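Local coordinates for DNA ligase (Archaeoglobus fulgidus, PDB 3GDE), which probably seals nicks in double-stranded DNA during replication, recombination and repair, using ATP and forming an adenylated-lysine intermediate, at residues P225-L230 against R272-V277; R257-W262 against I297-V302; V53-D58 against T197-R202; E191-I196 against R216-E221. All coordinates share one frame; numbering follows the deposited sequence.

Overall arrangement
Interaction 1 touches each of the other three contacts. Its centre lies about 9 Å from that of interaction 2, and a probable hydrogen bond of 2.7 Å joins Met229 O to Arg257 NH1; together they hold Arg257, Arg272 and Glu301, all predicted to bind ATP, and a phosphate ion, probably from the crystallisation liquor, lies at Arg272. Towards the helical part, Pro225 O meets Asn198 ND2 of interaction 3 at 2.7 Å, and Arg227 N meets Met195 O of interaction 4 at the same distance. Interactions 3 and 4 adjoin at helices 187-197 and 200-216, Thr197 CG2 packing on Met218 CE at 3.5 Å, whereas interactions 2 and 3 remain about 7 Å apart at their nearest atoms.

Interaction 1. Residues P225-L230 against R272-V277; sequences PVRMML and RRLENV. With PO4 (phosphate ion), chain B.
Leu230 and Arg272 cross at about a right angle, with Leu230 CD2 lying 3.6 Å above the guanidinium plane and displaced toward its rim. Arg273 CZ occupies the other face, 3.7 Å above the plane and over its centre, and the Arg272 group is thus sandwiched between a methyl and a second guanidinium, which limits its rotation. A phosphate, probably from the crystallisation liquor, sits at the edge: O4 approaches Arg272 NH1 to 2.7 Å in the plane, while the bond from NH1 to O1 is weak. This anion would be expected to offset part of the repulsion between the two arginines. Arg272 NE is buried by the contact and has no partner in the model. CG is anti to the backbone N (chi1 158°), and bends at chi2 and chi3 turn the chain toward Leu230.

Met228 meets the other end of the same residue, its SD standing 3.8 Å from Arg272 CA. Beside this sulfur a water links the backbones, 3.2 Å from Met228 N and 2.9 Å from Arg272 O. Further along, Leu274 takes over with its two methyls: CD2 packs 3.8 Å from Pro225 CB, and CD1 meets Arg227 CD, the two side chains again at about a right angle.

Arg272 is a predicted ATP-binding residue, and Lys420 and Arg414, predicted likewise, also bond the phosphate, consistent with an anion pocket of the adenylation domain. The loop 225-230 runs from helix 200-216 into strand 230-233, resting on strand 256-262 through Met228 and on helix 187-197 through Arg227, while 272-277 leads from strand 268-271 toward helix 282-291.

Interaction 2. Residues R257-W262 against I297-V302; sequences RVQVHW and ILDGEV
Arg257 and Asp299 meet in a salt bridge, modelled at 2.5 Å between NH2 and OD2, shorter than expected, so that its exact length is doubtful. As modelled, the carboxylate oxygen lies in the guanidinium plane and is approached nearly along its C-O bond, yet the two flat groups stand 87° apart. Asp299 OD1 turns to Gln259, the next side chain on the same face, receiving a weak bond of 3.5 Å from NE2. At the far end of this face Ile297 CG2 makes a CH-pi contact with His261, 3.6 Å from the ring centroid. Within the strand, His261 NE2 donates to Gln259 OE1 at 2.8 Å. On the opposite face of the sheet, Val258 CG2 packs against Val302 CG2 at 3.6 Å.

The strands carrying these groups run antiparallel, with Val258-Gly300 and Val260-Leu298 as hydrogen-bonded pairs; Val260 N to Leu298 O is 2.8 Å. They belong to the beta sheet of the nucleotidyltransferase (adenylation) domain. Strand 256-262 follows closely on the predicted adenylated lysine, Lys252, and Asp299, Gly300 and Glu301 match the Asp-Gly-Glu of the family's motif III, placing Glu301 and Arg257 at the predicted ATP site.

A second shell positions the first. Gln259 NE2 has a further partner in Val226 O, and Tyr409 OH bonds Asp299 OD2. Outside these, Phe340 packs on Arg257, and on the other face Phe339 of strand 335-342 touches both Val260 and Leu298.

Interaction 3. Residues V53-D58 against T197-R202; sequences VYPPWD and TNDLGR
Trp57, in the type I beta turn that runs from Pro55 to Asp58, reaches across to Asn198 at the bend between helices 187-197 and 200-216. Its NE1 donates to Asn198 O at 2.8 Å with an N-H...O angle of 164°. The acceptor lies in the indole plane, the donor standing 54° out of the carbonyl plane. Chi1 of 57° sets Trp57 CG between its own backbone N and carbonyl carbon. Pro55 CB sits over one face of the indole, offset toward the rim. Around the bond the packing is close: NE1 is 3.5 Å from Asn198 CB, and CZ2 is 3.7 Å from Thr197 O.

Asn198 is the first residue to leave helix 187-197, with positive phi, and its carbonyl faces the indole. Its amide leads elsewhere, ND2 to Pro225 O, and Pro225 also packs on Trp57; Pro225, in the loop leading to strand 230-233, thus touches both sides of the contact.

Away from the indole the fit slackens. Pro55 CG approaches Asp199 OD2 no closer than 3.9 Å, with no polar bond between the two segments there, and Pro56 faces the solvent. Asp199 OD2 is instead bonded by Tyr43 OH of helix 39-49, the helix preceding 53-58, which joins the turn to the N-terminal helical part. As N-cap of helix 200-216, Asp199 uses OD1 to accept Arg202 N at 3.2 Å, the amide coming from above the carboxylate plane.

Interaction 4. Residues E191-I196 against R216-E221; sequences ERAYMI and RKMKIE
Ile196 O, near the end of helix 187-197, faces two waters that span the gap to the chain at 216-221. One lies close, 2.6 Å from Ile196 O and 3.1 Å from Glu221 N; the other is longer, 3.3 Å from Ile196 O, and reaches Lys219 O. Each water has more acceptors in reach than protons, and not all these bonds can form at once. No direct hydrogen bond crosses between the segments, and the waters carry the polar link while side chains do the packing.

The centre of that packing is Ile196. Chi1 of 64° puts CG1 between the backbone N and the carbonyl carbon, and CD1 presses against the opposite main chain, 3.3 Å from Met218 O. Its other branch, CG2, touches Ile220 CG1 at 3.9 Å, the two isoleucines crossing at about a right angle. One side chain thus lies on backbone with one branch and on a hydrocarbon chain with the other. A turn earlier on the helix, Ala193 CB lies 4.1 Å from Met218 SD, a looser touch. At the outer margin Arg192 and Arg216 approach with like charges, and Glu212 forms a salt bridge with Arg216.

Helix 187-197 passes through a short turn into helix 200-216, which leaves at a steep angle; the chain then runs alongside helix 187-197 in the same direction. Met218 is also packed on Val206 and Ala193 on Val203, both of helix 200-216, while Ile220 extends the contact to Ile297 on strand 296-306 of the adenylation domain.

Interaction 1. Residues P225-L230 against R272-V277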
# COMPACT_ATOMS: atom_id res chain seq x y z
N PRO A 225 -3.30 -13.35 -1.19
CA PRO A 225 -2.05 -12.84 -1.74
C PRO A 225 -0.91 -12.96 -0.76
O PRO A 225 -1.09 -12.80 0.44
CB PRO A 225 -2.35 -11.37 -2.02
CG PRO A 225 -3.43 -11.03 -1.04
CD PRO A 225 -4.27 -12.26 -0.97
N VAL A 226 0.26 -13.26 -1.31
CA VAL A 226 1.48 -13.27 -0.53
C VAL A 226 2.37 -12.10 -0.96
O VAL A 226 2.42 -11.72 -2.14
CB VAL A 226 2.16 -14.68 -0.47
CG1 VAL A 226 1.36 -15.75 -1.24
CG2 VAL A 226 3.66 -14.66 -0.84
N ARG A 227 3.03 -11.50 0.03
CA ARG A 227 3.89 -10.36 -0.21
C ARG A 227 5.01 -10.79 -1.13
O ARG A 227 5.69 -11.78 -0.87
CB ARG A 227 4.45 -9.83 1.10
CG ARG A 227 4.60 -8.35 1.12
CD ARG A 227 3.25 -7.67 1.23
NE ARG A 227 2.95 -7.25 2.59
CZ ARG A 227 3.42 -6.14 3.15
NH1 ARG A 227 4.23 -5.34 2.47
NH2 ARG A 227 3.10 -5.83 4.39
N MET A 228 5.19 -10.06 -2.23
CA MET A 228 6.19 -10.45 -3.22
C MET A 228 7.62 -10.33 -2.71
O MET A 228 7.93 -9.43 -1.91
CB MET A 228 6.01 -9.63 -4.50
CG MET A 228 4.68 -9.86 -5.18
SD MET A 228 4.34 -8.47 -6.25
CE MET A 228 2.84 -9.03 -7.07
N MET A 229 8.48 -11.24 -3.14
CA MET A 229 9.91 -11.11 -2.89
C MET A 229 10.45 -9.95 -3.71
O MET A 229 10.11 -9.80 -4.88
CB MET A 229 10.65 -12.41 -3.24
CG MET A 229 12.13 -12.39 -2.95
SD MET A 229 12.82 -14.03 -3.14
CE MET A 229 14.50 -13.75 -2.56
N LEU A 230 11.27 -9.11 -3.09
CA LEU A 230 11.77 -7.90 -3.74
C LEU A 230 13.27 -7.94 -4.00
O LEU A 230 14.00 -8.58 -3.25
CB LEU A 230 11.41 -6.67 -2.90
CG LEU A 230 9.94 -6.42 -2.56
CD1 LEU A 230 9.82 -5.20 -1.65
CD2 LEU A 230 9.10 -6.24 -3.82
N ARG A 272 1.35 -5.28 -7.68
CA ARG A 272 2.55 -5.14 -6.85
C ARG A 272 2.20 -4.76 -5.42
O ARG A 272 2.81 -5.25 -4.48
CB ARG A 272 3.52 -4.13 -7.52
CG ARG A 272 4.59 -3.42 -6.67
CD ARG A 272 5.74 -4.29 -6.17
NE ARG A 272 5.54 -4.48 -4.74
CZ ARG A 272 6.25 -3.92 -3.77
NH1 ARG A 272 7.30 -3.15 -4.01
NH2 ARG A 272 5.90 -4.18 -2.52
N ARG A 273 1.19 -3.89 -5.27
CA ARG A 273 0.73 -3.44 -3.94
C ARG A 273 -0.46 -4.28 -3.46
O ARG A 273 -1.15 -3.93 -2.49
CB ARG A 273 0.37 -1.95 -3.92
CG ARG A 273 1.08 -1.01 -4.92
CD ARG A 273 2.61 -1.10 -5.00
NE ARG A 273 3.35 -0.85 -3.76
CZ ARG A 273 4.63 -0.49 -3.70
NH1 ARG A 273 5.34 -0.31 -4.81
NH2 ARG A 273 5.23 -0.31 -2.52
N LEU A 274 -0.68 -5.39 -4.17
CA LEU A 274 -1.71 -6.37 -3.87
C LEU A 274 -3.14 -5.81 -3.93
O LEU A 274 -3.96 -6.15 -3.10
CB LEU A 274 -1.44 -7.09 -2.54
CG LEU A 274 -0.09 -7.79 -2.36
CD1 LEU A 274 -0.00 -8.39 -0.98
CD2 LEU A 274 0.15 -8.86 -3.42
N GLU A 275 -3.41 -4.95 -4.92
CA GLU A 275 -4.78 -4.60 -5.28
C GLU A 275 -5.31 -5.74 -6.13
O GLU A 275 -4.59 -6.26 -7.00
CB GLU A 275 -4.83 -3.30 -6.08
CG GLU A 275 -6.25 -2.78 -6.39
CD GLU A 275 -6.34 -1.89 -7.65
OE1 GLU A 275 -5.28 -1.43 -8.16
OE2 GLU A 275 -7.48 -1.65 -8.13
N ASN A 276 -6.57 -6.13 -5.89
CA ASN A 276 -7.26 -7.11 -6.72
C ASN A 276 -7.62 -6.46 -8.07
O ASN A 276 -8.50 -5.60 -8.15
CB ASN A 276 -8.51 -7.64 -5.99
CG ASN A 276 -9.09 -8.90 -6.63
OD1 ASN A 276 -9.56 -9.80 -5.92
ND2 ASN A 276 -9.07 -8.97 -7.95
N VAL A 277 -6.90 -6.86 -9.11
CA VAL A 277 -7.07 -6.26 -10.44
C VAL A 277 -7.66 -7.28 -11.43
O VAL A 277 -7.59 -7.10 -12.65
CB VAL A 277 -5.71 -5.68 -11.00
CG1 VAL A 277 -5.26 -4.46 -10.19
CG2 VAL A 277 -4.61 -6.75 -11.03
P PO4 B . 9.99 -2.49 -6.28
O1 PO4 B . 8.88 -3.33 -6.87
O2 PO4 B . 11.23 -3.34 -6.24
O3 PO4 B . 10.26 -1.27 -7.13
O4 PO4 B . 9.59 -2.06 -4.89
O HOH W 1 3.80 -7.24 -2.62

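Interaction 2. Residues R257-W262 against I297-V302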
# COMPACT_ATOMS: atom_id res chain seq x y z
N ARG A 257 4.30 -5.71 -12.12
CA ARG A 257 4.34 -6.99 -11.45
C ARG A 257 2.95 -7.43 -10.95
O ARG A 257 2.15 -6.62 -10.47
CB ARG A 257 5.33 -6.95 -10.31
CG ARG A 257 5.78 -8.33 -9.90
CD ARG A 257 7.03 -8.28 -9.08
NE ARG A 257 7.26 -9.55 -8.42
CZ ARG A 257 8.18 -9.75 -7.49
NH1 ARG A 257 8.97 -8.74 -7.11
NH2 ARG A 257 8.31 -10.94 -6.92
N VAL A 258 2.65 -8.70 -11.12
CA VAL A 258 1.41 -9.28 -10.66
C VAL A 258 1.64 -10.66 -10.05
O VAL A 258 2.69 -11.30 -10.24
CB VAL A 258 0.32 -9.41 -11.78
CG1 VAL A 258 -0.06 -8.06 -12.32
CG2 VAL A 258 0.77 -10.38 -12.89
N GLN A 259 0.63 -11.11 -9.32
CA GLN A 259 0.62 -12.44 -8.75
C GLN A 259 -0.71 -13.11 -9.12
O GLN A 259 -1.78 -12.57 -8.87
CB GLN A 259 0.82 -12.34 -7.24
CG GLN A 259 1.03 -13.65 -6.56
CD GLN A 259 1.20 -13.47 -5.08
OE1 GLN A 259 0.24 -13.56 -4.32
NE2 GLN A 259 2.43 -13.19 -4.66
N VAL A 260 -0.61 -14.28 -9.74
CA VAL A 260 -1.76 -14.95 -10.33
C VAL A 260 -2.09 -16.23 -9.55
O VAL A 260 -1.21 -17.07 -9.35
CB VAL A 260 -1.51 -15.26 -11.83
CG1 VAL A 260 -2.57 -16.21 -12.40
CG2 VAL A 260 -1.47 -13.96 -12.63
N HIS A 261 -3.34 -16.33 -9.12
CA HIS A 261 -3.81 -17.46 -8.32
C HIS A 261 -4.88 -18.26 -9.09
O HIS A 261 -5.87 -17.69 -9.56
CB HIS A 261 -4.42 -16.96 -7.00
CG HIS A 261 -3.44 -16.27 -6.10
ND1 HIS A 261 -3.02 -16.82 -4.91
CD2 HIS A 261 -2.82 -15.08 -6.21
CE1 HIS A 261 -2.18 -15.99 -4.32
NE2 HIS A 261 -2.03 -14.93 -5.09
N TRP A 262 -4.69 -19.58 -9.17
CA TRP A 262 -5.54 -20.45 -10.01
C TRP A 262 -5.13 -21.93 -9.92
O TRP A 262 -3.95 -22.21 -10.06
CB TRP A 262 -5.40 -19.97 -11.47
CG TRP A 262 -5.67 -20.99 -12.55
CD1 TRP A 262 -4.76 -21.79 -13.17
CD2 TRP A 262 -6.94 -21.29 -13.14
NE1 TRP A 262 -5.38 -22.58 -14.12
CE2 TRP A 262 -6.72 -22.30 -14.12
CE3 TRP A 262 -8.24 -20.82 -12.94
CZ2 TRP A 262 -7.75 -22.83 -14.89
CZ3 TRP A 262 -9.27 -21.35 -13.72
CH2 TRP A 262 -9.02 -22.35 -14.68
N ILE A 297 0.12 -20.65 -7.85
CA ILE A 297 0.22 -19.22 -7.61
C ILE A 297 1.54 -18.79 -8.24
O ILE A 297 2.61 -19.26 -7.86
CB ILE A 297 0.16 -18.86 -6.11
CG1 ILE A 297 -1.23 -19.18 -5.57
CG2 ILE A 297 0.50 -17.37 -5.90
CD1 ILE A 297 -1.27 -19.39 -4.09
N LEU A 298 1.42 -17.91 -9.22
CA LEU A 298 2.57 -17.51 -10.04
C LEU A 298 2.94 -16.05 -9.82
O LEU A 298 2.06 -15.21 -9.64
CB LEU A 298 2.25 -17.72 -11.53
CG LEU A 298 1.85 -19.11 -12.02
CD1 LEU A 298 1.60 -19.08 -13.52
CD2 LEU A 298 2.89 -20.16 -11.68
N ASP A 299 4.24 -15.78 -9.86
CA ASP A 299 4.78 -14.42 -9.94
C ASP A 299 5.11 -14.07 -11.39
O ASP A 299 5.81 -14.81 -12.07
CB ASP A 299 6.05 -14.31 -9.09
CG ASP A 299 5.85 -13.50 -7.81
OD1 ASP A 299 4.69 -13.40 -7.29
OD2 ASP A 299 6.87 -12.95 -7.32
N GLY A 300 4.62 -12.92 -11.84
CA GLY A 300 4.83 -12.49 -13.21
C GLY A 300 4.89 -10.99 -13.47
O GLY A 300 4.69 -10.16 -12.59
N GLU A 301 5.18 -10.65 -14.72
CA GLU A 301 5.14 -9.28 -15.18
C GLU A 301 4.12 -9.16 -16.31
O GLU A 301 4.15 -9.92 -17.28
CB GLU A 301 6.52 -8.86 -15.66
CG GLU A 301 6.77 -7.37 -15.57
CD GLU A 301 7.20 -6.90 -14.18
OE1 GLU A 301 7.07 -5.69 -13.92
OE2 GLU A 301 7.67 -7.71 -13.36
N VAL A 302 3.20 -8.20 -16.17
CA VAL A 302 2.27 -7.88 -17.24
C VAL A 302 2.82 -6.68 -18.04
O VAL A 302 3.19 -5.65 -17.45
CB VAL A 302 0.85 -7.60 -16.70
CG1 VAL A 302 -0.06 -7.06 -17.79
CG2 VAL A 302 0.26 -8.86 -16.14

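Interaction 3. Residues V53-D58 against T197-R202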
# COMPACT_ATOMS: atom_id res chain seq x y z
N VAL A 53 -9.58 -0.45 7.81
CA VAL A 53 -10.85 -1.11 8.04
C VAL A 53 -10.86 -2.47 7.32
O VAL A 53 -11.39 -3.46 7.84
CB VAL A 53 -12.02 -0.19 7.60
CG1 VAL A 53 -13.35 -0.88 7.78
CG2 VAL A 53 -11.99 1.12 8.39
N TYR A 54 -10.26 -2.50 6.13
CA TYR A 54 -10.09 -3.72 5.33
C TYR A 54 -8.65 -3.85 4.87
O TYR A 54 -7.98 -2.84 4.70
CB TYR A 54 -11.02 -3.73 4.10
CG TYR A 54 -12.48 -3.48 4.45
CD1 TYR A 54 -13.27 -4.49 5.00
CD2 TYR A 54 -13.04 -2.21 4.25
CE1 TYR A 54 -14.60 -4.25 5.34
CE2 TYR A 54 -14.37 -1.96 4.58
CZ TYR A 54 -15.14 -2.98 5.13
OH TYR A 54 -16.45 -2.73 5.47
N PRO A 55 -8.16 -5.09 4.69
CA PRO A 55 -6.91 -5.31 3.94
C PRO A 55 -7.03 -4.77 2.51
O PRO A 55 -8.13 -4.77 1.95
CB PRO A 55 -6.78 -6.83 3.93
CG PRO A 55 -7.54 -7.28 5.14
CD PRO A 55 -8.71 -6.36 5.20
N PRO A 56 -5.92 -4.29 1.92
CA PRO A 56 -6.00 -3.68 0.58
C PRO A 56 -6.41 -4.68 -0.51
O PRO A 56 -7.05 -4.29 -1.50
CB PRO A 56 -4.58 -3.17 0.34
CG PRO A 56 -3.71 -3.98 1.25
CD PRO A 56 -4.55 -4.26 2.47
N TRP A 57 -6.05 -5.94 -0.34
CA TRP A 57 -6.36 -6.98 -1.31
C TRP A 57 -7.81 -7.44 -1.25
O TRP A 57 -8.31 -8.06 -2.20
CB TRP A 57 -5.42 -8.15 -1.10
CG TRP A 57 -5.46 -8.72 0.28
CD1 TRP A 57 -4.68 -8.37 1.34
CD2 TRP A 57 -6.32 -9.78 0.75
NE1 TRP A 57 -5.00 -9.13 2.44
CE2 TRP A 57 -6.01 -10.00 2.10
CE3 TRP A 57 -7.33 -10.55 0.15
CZ2 TRP A 57 -6.66 -10.96 2.88
CZ3 TRP A 57 -7.99 -11.51 0.92
CH2 TRP A 57 -7.65 -11.70 2.28
N ASP A 58 -8.47 -7.19 -0.12
CA ASP A 58 -9.89 -7.41 0.05
C ASP A 58 -10.62 -6.51 -0.96
O ASP A 58 -10.24 -5.36 -1.14
CB ASP A 58 -10.28 -7.06 1.50
CG ASP A 58 -11.72 -7.44 1.85
OD1 ASP A 58 -12.65 -7.23 1.04
OD2 ASP A 58 -11.93 -7.94 2.98
N THR A 197 -0.30 -13.98 4.61
CA THR A 197 -1.75 -13.78 4.82
C THR A 197 -2.19 -12.37 4.48
O THR A 197 -3.33 -12.16 4.08
CB THR A 197 -2.21 -14.07 6.27
OG1 THR A 197 -1.55 -13.17 7.17
CG2 THR A 197 -1.91 -15.51 6.66
N ASN A 198 -1.28 -11.41 4.66
CA ASN A 198 -1.56 -9.98 4.48
C ASN A 198 -2.79 -9.46 5.24
O ASN A 198 -3.51 -8.56 4.78
CB ASN A 198 -1.59 -9.64 2.98
CG ASN A 198 -0.21 -9.65 2.37
OD1 ASN A 198 0.55 -8.69 2.53
ND2 ASN A 198 0.13 -10.73 1.68
N ASP A 199 -2.99 -10.02 6.43
CA ASP A 199 -4.02 -9.59 7.36
C ASP A 199 -3.47 -9.72 8.77
O ASP A 199 -3.44 -10.83 9.33
CB ASP A 199 -5.29 -10.43 7.18
CG ASP A 199 -6.48 -9.90 7.98
OD1 ASP A 199 -6.30 -9.15 8.97
OD2 ASP A 199 -7.62 -10.24 7.61
N LEU A 200 -3.03 -8.60 9.35
CA LEU A 200 -2.48 -8.58 10.71
C LEU A 200 -3.48 -8.96 11.78
O LEU A 200 -3.11 -9.48 12.83
CB LEU A 200 -1.87 -7.21 11.04
CG LEU A 200 -0.35 -7.11 11.13
CD1 LEU A 200 0.06 -5.83 11.85
CD2 LEU A 200 0.29 -8.34 11.81
N GLY A 201 -4.75 -8.68 11.51
CA GLY A 201 -5.84 -9.08 12.40
C GLY A 201 -5.95 -10.59 12.51
O GLY A 201 -5.99 -11.13 13.61
N ARG A 202 -5.99 -11.25 11.35
CA ARG A 202 -5.96 -12.71 11.26
C ARG A 202 -4.75 -13.28 12.00
O ARG A 202 -4.87 -14.24 12.75
CB ARG A 202 -5.92 -13.15 9.80
CG ARG A 202 -6.72 -14.40 9.49
CD ARG A 202 -5.89 -15.61 9.09
NE ARG A 202 -5.64 -15.62 7.66
CZ ARG A 202 -5.50 -16.70 6.90
NH1 ARG A 202 -5.61 -17.93 7.41
NH2 ARG A 202 -5.26 -16.55 5.59

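Interaction 4. Residues E191-I196 against R216-E221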
# COMPACT_ATOMS: atom_id res chain seq x y z
N GLU A 191 5.90 -11.57 11.65
CA GLU A 191 6.27 -11.02 10.36
C GLU A 191 6.04 -12.01 9.22
O GLU A 191 5.35 -11.69 8.26
CB GLU A 191 7.74 -10.62 10.39
CG GLU A 191 8.28 -10.21 9.04
CD GLU A 191 8.39 -8.73 8.93
OE1 GLU A 191 9.53 -8.23 9.08
OE2 GLU A 191 7.34 -8.08 8.71
N ARG A 192 6.64 -13.20 9.32
CA ARG A 192 6.52 -14.23 8.29
C ARG A 192 5.09 -14.61 7.97
O ARG A 192 4.73 -14.77 6.81
CB ARG A 192 7.33 -15.48 8.66
CG ARG A 192 8.71 -15.53 8.05
CD ARG A 192 9.41 -16.84 8.37
NE ARG A 192 10.23 -16.72 9.58
CZ ARG A 192 10.03 -17.40 10.71
NH1 ARG A 192 9.03 -18.28 10.80
NH2 ARG A 192 10.84 -17.21 11.75
N ALA A 193 4.27 -14.77 9.02
CA ALA A 193 2.85 -15.08 8.88
C ALA A 193 2.05 -13.95 8.21
O ALA A 193 1.12 -14.20 7.43
CB ALA A 193 2.25 -15.40 10.25
N TYR A 194 2.43 -12.71 8.52
CA TYR A 194 1.86 -11.54 7.88
C TYR A 194 2.14 -11.50 6.37
O TYR A 194 1.27 -11.13 5.57
CB TYR A 194 2.38 -10.26 8.53
CG TYR A 194 1.75 -8.99 8.03
CD1 TYR A 194 0.37 -8.90 7.80
CD2 TYR A 194 2.52 -7.86 7.81
CE1 TYR A 194 -0.21 -7.71 7.36
CE2 TYR A 194 1.96 -6.67 7.37
CZ TYR A 194 0.59 -6.61 7.15
OH TYR A 194 0.03 -5.42 6.71
N MET A 195 3.36 -11.88 6.00
CA MET A 195 3.77 -11.86 4.59
C MET A 195 2.98 -12.86 3.72
O MET A 195 2.84 -12.65 2.51
CB MET A 195 5.28 -12.07 4.46
CG MET A 195 6.15 -10.98 5.11
SD MET A 195 5.79 -9.28 4.57
CE MET A 195 6.79 -8.33 5.71
N ILE A 196 2.46 -13.93 4.31
CA ILE A 196 1.69 -14.91 3.52
C ILE A 196 0.16 -14.80 3.67
O ILE A 196 -0.57 -15.45 2.93
CB ILE A 196 2.13 -16.38 3.74
CG1 ILE A 196 1.88 -16.82 5.17
CG2 ILE A 196 3.59 -16.59 3.31
CD1 ILE A 196 1.70 -18.31 5.31
N ARG A 216 3.67 -20.61 12.89
CA ARG A 216 4.60 -21.34 12.03
C ARG A 216 3.86 -22.25 11.07
O ARG A 216 4.31 -22.46 9.96
CB ARG A 216 5.57 -22.18 12.86
CG ARG A 216 6.67 -21.41 13.54
CD ARG A 216 7.38 -22.34 14.52
NE ARG A 216 8.48 -21.68 15.24
CZ ARG A 216 9.76 -21.77 14.91
NH1 ARG A 216 10.15 -22.49 13.86
NH2 ARG A 216 10.67 -21.13 15.63
N LYS A 217 2.72 -22.76 11.52
CA LYS A 217 1.89 -23.71 10.79
C LYS A 217 1.05 -23.07 9.67
O LYS A 217 0.44 -23.78 8.87
CB LYS A 217 0.95 -24.41 11.77
CG LYS A 217 0.69 -25.88 11.48
CD LYS A 217 -0.27 -26.50 12.51
CE LYS A 217 0.36 -26.56 13.91
NZ LYS A 217 -0.64 -27.00 14.94
N MET A 218 1.00 -21.74 9.63
CA MET A 218 0.25 -21.04 8.58
C MET A 218 0.89 -21.22 7.20
O MET A 218 2.12 -21.14 7.05
CB MET A 218 0.05 -19.56 8.91
CG MET A 218 -0.74 -19.32 10.19
SD MET A 218 -1.19 -17.61 10.49
CE MET A 218 -2.64 -17.45 9.45
N LYS A 219 0.06 -21.49 6.20
CA LYS A 219 0.52 -21.74 4.84
C LYS A 219 -0.11 -20.78 3.84
O LYS A 219 -1.14 -20.16 4.12
CB LYS A 219 0.21 -23.18 4.41
CG LYS A 219 0.89 -24.26 5.20
CD LYS A 219 0.23 -25.60 4.91
CE LYS A 219 0.71 -26.69 5.86
NZ LYS A 219 -0.11 -27.94 5.69
N ILE A 220 0.52 -20.68 2.67
CA ILE A 220 -0.06 -19.99 1.53
C ILE A 220 -1.31 -20.75 1.09
O ILE A 220 -1.29 -21.97 0.97
CB ILE A 220 0.94 -19.93 0.33
CG1 ILE A 220 2.21 -19.16 0.73
CG2 ILE A 220 0.28 -19.33 -0.91
CD1 ILE A 220 3.38 -19.35 -0.22
N GLU A 221 -2.40 -20.02 0.89
CA GLU A 221 -3.59 -20.58 0.27
C GLU A 221 -3.98 -19.77 -0.96
O GLU A 221 -3.83 -18.54 -0.98
CB GLU A 221 -4.74 -20.74 1.28
CG GLU A 221 -5.08 -19.54 2.12
CD GLU A 221 -5.95 -19.88 3.34
OE1 GLU A 221 -5.39 -20.28 4.39
OE2 GLU A 221 -7.20 -19.74 3.25
O HOH W 2 -1.63 -17.04 1.19
O HOH W 3 -2.75 -17.70 3.86